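PDB 4FPW: CalU16 from Micromonospora echinospora, which probably protects its producer from an enediyne antibiotic by self-sacrifice, as a member of the AHA1 family with a Bet v 1-like fold. Local coordinates for residues Q4-L10 with S22-R28; N62-Q66 with T83-V87. All coordinates share one frame; numbering follows the deposited sequence.

Contact 1 of 2, residues Q4-L10 with S22-R28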
# COMPACT_ATOMS: atom_id res chain seq x y z
N GLN A 4 14.06 5.34 2.11
CA GLN A 4 15.03 6.38 2.61
C GLN A 4 14.45 7.19 3.77
O GLN A 4 15.11 7.35 4.81
CB GLN A 4 15.46 7.33 1.48
CG GLN A 4 16.35 8.48 1.93
CD GLN A 4 16.37 9.65 0.96
OE1 GLN A 4 16.13 10.80 1.35
NE2 GLN A 4 16.66 9.38 -0.32
N ALA A 5 13.24 7.73 3.57
CA ALA A 5 12.58 8.60 4.56
C ALA A 5 11.14 8.91 4.11
O ALA A 5 10.94 9.44 3.02
CB ALA A 5 13.36 9.89 4.75
N THR A 6 10.16 8.62 4.98
CA THR A 6 8.74 8.65 4.59
C THR A 6 7.95 9.88 5.09
O THR A 6 8.11 10.34 6.24
CB THR A 6 7.95 7.37 4.98
OG1 THR A 6 6.84 7.71 5.83
CG2 THR A 6 8.83 6.31 5.67
N GLU A 7 7.09 10.38 4.19
CA GLU A 7 6.15 11.46 4.44
C GLU A 7 4.76 10.86 4.35
O GLU A 7 4.36 10.33 3.30
CB GLU A 7 6.29 12.54 3.36
CG GLU A 7 5.33 13.71 3.50
CD GLU A 7 5.50 14.72 2.37
OE1 GLU A 7 5.01 14.44 1.26
OE2 GLU A 7 6.11 15.80 2.59
N ARG A 8 4.03 10.94 5.46
CA ARG A 8 2.66 10.47 5.54
C ARG A 8 1.71 11.60 5.24
O ARG A 8 2.00 12.76 5.52
CB ARG A 8 2.36 9.98 6.94
CG ARG A 8 3.17 8.78 7.39
CD ARG A 8 2.86 8.45 8.84
NE ARG A 8 3.98 7.73 9.43
CZ ARG A 8 4.84 8.22 10.31
NH1 ARG A 8 4.71 9.45 10.78
NH2 ARG A 8 5.83 7.46 10.76
N ALA A 9 0.53 11.23 4.73
CA ALA A 9 -0.52 12.20 4.43
C ALA A 9 -1.92 11.57 4.33
O ALA A 9 -2.10 10.34 4.47
CB ALA A 9 -0.17 12.95 3.16
N LEU A 10 -2.90 12.44 4.12
CA LEU A 10 -4.29 12.07 4.01
C LEU A 10 -4.86 12.66 2.74
O LEU A 10 -4.63 13.81 2.42
CB LEU A 10 -5.07 12.58 5.22
CG LEU A 10 -4.59 11.99 6.55
CD1 LEU A 10 -5.34 12.62 7.71
CD2 LEU A 10 -4.76 10.48 6.57
N SER A 22 -8.21 8.90 2.96
CA SER A 22 -7.13 7.95 2.66
C SER A 22 -5.78 8.23 3.33
O SER A 22 -5.45 9.36 3.71
CB SER A 22 -6.91 7.85 1.14
OG SER A 22 -6.60 9.11 0.58
N ILE A 23 -5.05 7.13 3.46
CA ILE A 23 -3.66 7.08 3.85
C ILE A 23 -2.83 7.29 2.61
O ILE A 23 -3.14 6.72 1.56
CB ILE A 23 -3.35 5.68 4.45
CG1 ILE A 23 -3.29 5.77 5.98
CG2 ILE A 23 -2.06 5.07 3.90
CD1 ILE A 23 -4.39 6.59 6.61
N ILE A 24 -1.79 8.11 2.72
CA ILE A 24 -0.86 8.32 1.62
C ILE A 24 0.56 8.26 2.15
O ILE A 24 0.94 9.05 3.01
CB ILE A 24 -1.12 9.65 0.91
CG1 ILE A 24 -2.43 9.59 0.11
CG2 ILE A 24 0.01 9.97 -0.06
CD1 ILE A 24 -2.97 10.95 -0.31
N ILE A 25 1.35 7.33 1.62
CA ILE A 25 2.69 7.09 2.07
C ILE A 25 3.60 7.38 0.90
O ILE A 25 3.38 6.87 -0.20
CB ILE A 25 2.86 5.64 2.51
CG1 ILE A 25 2.20 5.45 3.87
CG2 ILE A 25 4.33 5.23 2.59
CD1 ILE A 25 1.94 4.00 4.20
N ARG A 26 4.61 8.22 1.16
CA ARG A 26 5.57 8.62 0.15
C ARG A 26 6.96 8.27 0.63
O ARG A 26 7.36 8.64 1.74
CB ARG A 26 5.50 10.12 -0.12
CG ARG A 26 4.09 10.66 -0.37
CD ARG A 26 4.16 12.06 -0.97
NE ARG A 26 2.85 12.53 -1.42
CZ ARG A 26 2.04 13.34 -0.75
NH1 ARG A 26 2.35 13.83 0.46
NH2 ARG A 26 0.88 13.69 -1.30
N GLN A 27 7.68 7.56 -0.23
CA GLN A 27 9.01 7.09 0.06
C GLN A 27 9.79 7.12 -1.22
O GLN A 27 9.27 6.78 -2.30
CB GLN A 27 8.98 5.67 0.55
CG GLN A 27 8.20 5.47 1.84
CD GLN A 27 8.34 4.06 2.35
OE1 GLN A 27 8.05 3.11 1.62
NE2 GLN A 27 8.78 3.90 3.59
N ARG A 28 11.05 7.52 -1.11
CA ARG A 28 11.90 7.62 -2.25
C ARG A 28 12.84 6.45 -2.21
O ARG A 28 13.34 6.09 -1.14
CB ARG A 28 12.66 8.94 -2.22
CG ARG A 28 12.85 9.52 -3.61
CD ARG A 28 14.05 10.43 -3.68
NE ARG A 28 14.79 10.19 -4.91
CZ ARG A 28 15.97 10.74 -5.18
NH1 ARG A 28 16.54 11.57 -4.31
NH2 ARG A 28 16.59 10.45 -6.33
O HOH W 1 9.68 10.45 0.84
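Glu7 and Arg26 face each other across the first beta hairpin of this Bet v 1-like fold, and their salt bridge joins OE1 of Glu7 to NH1 of Arg26 at 2.8 Å. The carboxylate and guanidinium planes stand 82° apart, so this is a single bond rather than a flat two-pronged pairing, and OE1 is met from above the carboxylate plane. Both chains are extended: with CG trans to the backbone N (chi1 179°), Glu7 crosses the arm of Arg26 at a slant, and its carboxylate comes in toward strand 22-28. NE of Arg26 also has a long, weak ion pair with Glu110 on the next strand.

Beneath the charges, the antiparallel backbones bond in pairs. Glu7 N donates a hydrogen bond to Arg26 O at 3.0 Å, and Arg26 N returns a bond to Glu7 O. Ala9 and Ile24 repeat the pattern, with Ala9 N to Ile24 O at 2.8 Å. Farther toward the N-terminus the pairing gives way: a water spans Ala5 O and, weakly, Arg26 O, while Gln4 N makes only a weak bond to Arg28 O.

Ala9 and Ile24 share the salt bridge's face of the sheet. The methyl of Ala9 is small enough to sit by both CB of Ile24 (4.1 Å) and NH1 of Arg26, and CG2 of Ile24 lies 3.8 Å above the Arg26 guanidinium plane, offset toward its rim. The opposite face turns to helices: Arg8 reaches Glu129 in a salt bridge, and the branched, apolar Ile23 and Ile25 pack on Trp173 of helix 161-177. On that face CD2 of Leu10 meets CD1 of Ile23 at 3.9 Å.

Contact 2 of 2, residues N62-Q66 with T83-V87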
# COMPACT_ATOMS: atom_id res chain seq x y z
N ASN A 62 -7.68 -10.83 -10.61
CA ASN A 62 -7.88 -10.78 -9.17
C ASN A 62 -6.79 -11.45 -8.37
O ASN A 62 -6.02 -12.26 -8.91
CB ASN A 62 -9.24 -11.38 -8.80
CG ASN A 62 -9.20 -12.88 -8.71
OD1 ASN A 62 -8.93 -13.58 -9.69
ND2 ASN A 62 -9.47 -13.40 -7.51
N PHE A 63 -6.75 -11.11 -7.09
CA PHE A 63 -5.66 -11.48 -6.19
C PHE A 63 -6.18 -11.92 -4.82
O PHE A 63 -7.17 -11.37 -4.33
CB PHE A 63 -4.71 -10.29 -5.99
CG PHE A 63 -5.20 -9.29 -4.99
CD1 PHE A 63 -4.82 -9.36 -3.66
CD2 PHE A 63 -6.07 -8.28 -5.37
CE1 PHE A 63 -5.27 -8.44 -2.72
CE2 PHE A 63 -6.54 -7.36 -4.44
CZ PHE A 63 -6.14 -7.44 -3.11
N ALA A 64 -5.50 -12.90 -4.22
CA ALA A 64 -5.66 -13.22 -2.80
C ALA A 64 -4.30 -13.38 -2.19
O ALA A 64 -3.39 -13.89 -2.83
CB ALA A 64 -6.45 -14.50 -2.60
N LEU A 65 -4.18 -12.92 -0.95
CA LEU A 65 -2.95 -13.02 -0.19
C LEU A 65 -3.25 -13.99 0.96
O LEU A 65 -4.34 -13.97 1.54
CB LEU A 65 -2.54 -11.63 0.29
CG LEU A 65 -2.71 -10.60 -0.84
CD1 LEU A 65 -2.71 -9.17 -0.34
CD2 LEU A 65 -1.65 -10.77 -1.91
N GLN A 66 -2.29 -14.84 1.25
CA GLN A 66 -2.48 -15.90 2.22
C GLN A 66 -2.71 -15.39 3.64
O GLN A 66 -1.78 -15.32 4.46
CB GLN A 66 -1.26 -16.81 2.20
CG GLN A 66 -1.43 -18.07 3.03
CD GLN A 66 -2.47 -19.02 2.45
OE1 GLN A 66 -2.64 -19.11 1.22
NE2 GLN A 66 -3.18 -19.73 3.33
N THR A 83 -3.95 0.00 -9.34
CA THR A 83 -5.10 0.11 -8.44
C THR A 83 -5.77 -1.26 -8.30
O THR A 83 -5.93 -2.01 -9.27
CB THR A 83 -6.13 1.14 -8.93
OG1 THR A 83 -5.45 2.33 -9.35
CG2 THR A 83 -7.14 1.48 -7.81
N ILE A 84 -6.17 -1.56 -7.08
CA ILE A 84 -6.80 -2.81 -6.76
C ILE A 84 -7.85 -2.58 -5.68
O ILE A 84 -7.72 -1.63 -4.88
CB ILE A 84 -5.79 -3.84 -6.23
CG1 ILE A 84 -5.03 -3.31 -5.01
CG2 ILE A 84 -4.83 -4.23 -7.33
CD1 ILE A 84 -4.62 -4.41 -4.06
N SER A 85 -8.87 -3.43 -5.65
CA SER A 85 -9.88 -3.40 -4.58
C SER A 85 -9.30 -4.18 -3.43
O SER A 85 -8.31 -4.87 -3.59
CB SER A 85 -11.22 -4.04 -5.01
OG SER A 85 -11.13 -5.46 -5.13
N TRP A 86 -9.93 -4.08 -2.28
CA TRP A 86 -9.36 -4.63 -1.07
C TRP A 86 -10.48 -5.10 -0.14
O TRP A 86 -11.10 -4.29 0.57
CB TRP A 86 -8.49 -3.55 -0.42
CG TRP A 86 -7.60 -4.06 0.63
CD1 TRP A 86 -7.87 -4.13 1.96
CD2 TRP A 86 -6.28 -4.56 0.45
NE1 TRP A 86 -6.80 -4.68 2.63
CE2 TRP A 86 -5.80 -4.94 1.72
CE3 TRP A 86 -5.45 -4.74 -0.67
CZ2 TRP A 86 -4.54 -5.48 1.91
CZ3 TRP A 86 -4.19 -5.25 -0.48
CH2 TRP A 86 -3.74 -5.62 0.80
N VAL A 87 -10.74 -6.42 -0.16
CA VAL A 87 -11.84 -6.98 0.64
C VAL A 87 -11.30 -7.78 1.84
O VAL A 87 -10.37 -8.58 1.69
CB VAL A 87 -12.90 -7.75 -0.21
CG1 VAL A 87 -12.49 -7.96 -1.67
CG2 VAL A 87 -13.32 -9.07 0.45
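Phe63 and Trp86 meet across strands that are not neighbours: the axes of 62-65 and 83-86 come no closer than 8.4 Å and run at 56° to each other, with strand 70-77 between them in the sheet order and no hydrogen bond joining the two segments directly. The contact is made by side chains. The CA-CB bond of Phe63 already points toward strand 83-86, and with CG between the backbone N and the carbonyl carbon (chi1 80°) the far end of the ring is brought to three consecutive residues. Its CE2 approaches Ser85 O at 3.2 Å, the oxygen lying at the ring edge near the plane, where the weakly positive aromatic hydrogens suit a carbonyl. CD1 of Ile84 comes obliquely to CZ at 3.5 Å, an apolar methyl packing against the ring.

In this strongly curved antiparallel sheet of the Bet v 1-like fold, bending lets residues two strands apart touch. The Phe63 ring and the six-membered ring of Trp86 have centroids 5.7 Å apart and planes inclined at 36°, neither stacked nor edge-to-face; CZ of Phe63 lies 3.7 Å from CE3 of Trp86. The broad indole also meets His113 edge-to-face and the ring of Trp128, so it connects this patch to strand 106-115 and helix 118-138. Leu65, which also touches Pro53, brings its CD1 branch obliquely to CH2 of Trp86 at 3.9 Å.

In the fold
Contacts 1 and 2 belong to the same antiparallel sheet but lie on opposite sides of the chain's centre, about 21 Å apart between centres and about 11 Å between nearest atoms. They follow in series along the chain: the hairpin of strands 7-15 and 20-29 is complete before strand 62-65 begins. Contact 1 joins adjacent strands at one end of the sheet, whereas contact 2 spans strand 70-77 toward the other end; strands 106-115 and 94-103 lie between strands 20-29 and 81-86. Both contacts touch helix 118-138, contact 1 through Leu132 and contact 2 through Trp128, so this one helix packs against widely separated parts of the sheet.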